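Side-chain contact in RIM-binding protein, isoform F (Drosophila melanogaster, PDB 4Z8A), which probably helps organise the presynaptic active zone, binding a peptide derived from the calcium channel Cacophony through its third SH3 domain: residues Q34-F39 and D54-G59. Numbering follows the deposited sequence. Where two conformers were deposited one is given.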
loop_
_atom_site.group_PDB
_atom_site.type_symbol
_atom_site.label_atom_id
_atom_site.label_comp_id
_atom_site.label_asym_id
_atom_site.label_seq_id
_atom_site.Cartn_x
_atom_site.Cartn_y
_atom_site.Cartn_z
ATOM N N GLN A 34 1.304 -8.445 12.115
ATOM C CA GLN A 34 2.719 -8.148 12.252
ATOM C C GLN A 34 3.255 -7.186 11.190
ATOM O O GLN A 34 4.084 -6.324 11.491
ATOM C CB GLN A 34 3.540 -9.440 12.204
ATOM C CG GLN A 34 3.432 -10.274 13.469
ATOM C CD GLN A 34 2.334 -11.300 13.422
ATOM O OE1 GLN A 34 1.452 -11.274 12.539
ATOM N NE2 GLN A 34 2.348 -12.209 14.396
ATOM N N VAL A 35 2.814 -7.328 9.944
ATOM C CA VAL A 35 3.569 -6.678 8.883
ATOM C C VAL A 35 2.832 -5.592 8.095
ATOM O O VAL A 35 3.485 -4.866 7.345
ATOM C CB VAL A 35 4.124 -7.724 7.868
ATOM C CG1 VAL A 35 4.929 -8.848 8.598
ATOM C CG2 VAL A 35 3.016 -8.297 7.021
ATOM N N GLU A 36 1.518 -5.462 8.295
ATOM C CA GLU A 36 0.712 -4.481 7.541
ATOM C C GLU A 36 0.381 -3.236 8.371
ATOM O O GLU A 36 0.316 -3.275 9.601
ATOM C CB GLU A 36 -0.576 -5.140 7.010
ATOM C CG GLU A 36 -0.273 -6.263 6.042
ATOM C CD GLU A 36 -1.511 -6.982 5.512
ATOM O OE1 GLU A 36 -2.631 -6.493 5.730
ATOM O OE2 GLU A 36 -1.330 -8.059 4.915
ATOM N N LEU A 37 0.213 -2.123 7.671
ATOM C CA LEU A 37 -0.043 -0.827 8.273
ATOM C C LEU A 37 -1.546 -0.517 8.287
ATOM O O LEU A 37 -2.257 -0.827 7.324
ATOM C CB LEU A 37 0.739 0.237 7.488
ATOM C CG LEU A 37 0.920 1.670 7.964
ATOM C CD1 LEU A 37 1.581 1.685 9.316
ATOM C CD2 LEU A 37 1.796 2.400 6.948
ATOM N N CYS A 38 -2.023 0.044 9.400
ATOM C CA CYS A 38 -3.394 0.527 9.512
ATOM C C CYS A 38 -3.505 1.980 9.015
ATOM O O CYS A 38 -2.617 2.779 9.266
ATOM C CB CYS A 38 -3.838 0.424 10.972
ATOM S SG CYS A 38 -5.566 0.734 11.287
ATOM N N PHE A 39 -4.593 2.328 8.322
ATOM C CA PHE A 39 -4.768 3.726 7.917
ATOM C C PHE A 39 -6.225 4.064 7.631
ATOM O O PHE A 39 -7.071 3.171 7.553
ATOM C CB PHE A 39 -3.902 4.061 6.687
ATOM C CG PHE A 39 -4.102 3.125 5.513
ATOM C CD1 PHE A 39 -5.107 3.348 4.596
ATOM C CD2 PHE A 39 -3.279 2.019 5.345
ATOM C CE1 PHE A 39 -5.281 2.503 3.525
ATOM C CE2 PHE A 39 -3.439 1.181 4.288
ATOM C CZ PHE A 39 -4.454 1.419 3.367
ATOM N N ASP A 54 3.103 -9.401 -4.531
ATOM C CA ASP A 54 1.751 -9.664 -4.043
ATOM C C ASP A 54 0.846 -8.449 -4.133
ATOM O O ASP A 54 -0.350 -8.534 -3.858
ATOM C CB ASP A 54 1.792 -10.149 -2.595
ATOM C CG ASP A 54 2.623 -11.405 -2.429
ATOM O OD1 ASP A 54 2.511 -12.314 -3.282
ATOM O OD2 ASP A 54 3.379 -11.471 -1.450
ATOM N N GLY A 55 1.420 -7.312 -4.505
ATOM C CA GLY A 55 0.638 -6.101 -4.612
ATOM C C GLY A 55 0.747 -5.104 -3.474
ATOM O O GLY A 55 -0.006 -4.131 -3.432
ATOM N N PHE A 56 1.675 -5.320 -2.548
ATOM C CA PHE A 56 1.811 -4.421 -1.400
ATOM C C PHE A 56 2.979 -3.454 -1.547
ATOM O O PHE A 56 4.020 -3.814 -2.102
ATOM C CB PHE A 56 1.992 -5.230 -0.096
ATOM C CG PHE A 56 0.725 -5.915 0.356
ATOM C CD1 PHE A 56 0.320 -7.093 -0.235
ATOM C CD2 PHE A 56 -0.082 -5.344 1.326
ATOM C CE1 PHE A 56 -0.860 -7.699 0.145
ATOM C CE2 PHE A 56 -1.246 -5.954 1.736
ATOM C CZ PHE A 56 -1.650 -7.130 1.116
ATOM N N TYR A 57 2.803 -2.233 -1.048
ATOM C CA TYR A 57 3.918 -1.277 -0.974
ATOM C C TYR A 57 4.486 -1.273 0.425
ATOM O O TYR A 57 3.733 -1.416 1.370
ATOM C CB TYR A 57 3.474 0.143 -1.274
ATOM C CG TYR A 57 2.965 0.383 -2.688
ATOM C CD1 TYR A 57 3.834 0.385 -3.763
ATOM C CD2 TYR A 57 1.627 0.658 -2.925
ATOM C CE1 TYR A 57 3.377 0.633 -5.059
ATOM C CE2 TYR A 57 1.166 0.895 -4.210
ATOM C CZ TYR A 57 2.046 0.870 -5.268
ATOM O OH TYR A 57 1.590 1.126 -6.550
ATOM N N MET A 58 5.783 -1.012 0.561
ATOM C CA MET A 58 6.319 -0.646 1.882
ATOM C C MET A 58 6.004 0.822 2.147
ATOM O O MET A 58 6.415 1.671 1.379
ATOM C CB MET A 58 7.820 -0.864 1.958
ATOM C CG MET A 58 8.430 -0.337 3.279
ATOM S SD MET A 58 7.755 -1.139 4.765
ATOM C CE MET A 58 8.118 -2.867 4.438
ATOM N N GLY A 59 5.267 1.114 3.216
ATOM C CA GLY A 59 4.835 2.471 3.485
ATOM C C GLY A 59 5.187 2.965 4.878
ATOM O O GLY A 59 5.509 2.183 5.769
#
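Glu36 and Phe56 meet at the peptide-binding surface of this SH3 domain. Glu36 is the first residue to leave the helical turn 32-35, and Phe56 opens strand 56-61. The glutamate chain runs extended beyond CG, with chi2 at 178°, and this carries its carboxylate to the phenylalanine ring. Glu36 OE2 lies 3.8 Å from Phe56 CE2 and 3.9 Å from Phe56 CZ. The carboxylate carbon CD of Glu36 is also 3.9 Å from Phe56 CE2. The carboxylate and ring planes are 34° apart, and the approach is oblique. It is a van der Waals contact between a charged group and a ring.

Both carboxylate oxygens have other partners. OE1 is hydrogen-bonded to Tyr21 and Ser27, and OE2 to Asn29, so three hydrogen bonds from within the domain hold the group. OE2 also forms a salt bridge to a basic side chain of the bound peptide, and Phe56 makes a cation-pi contact with a basic peptide side chain. The pair thus offers the ligand a negative charge beside an aromatic ring.

Leu37 turns into the core, against Val64, Val68 and Leu61. Its CG stands opposite the backbone N (chi1 -169°), which directs the isobutyl group to the strand backbone at Gly59. Gly59 has no side chain, so the methyl meets bare backbone: Leu37 CD2 rests 4.0 Å from Gly59 C and 3.9 Å from Gly59 O.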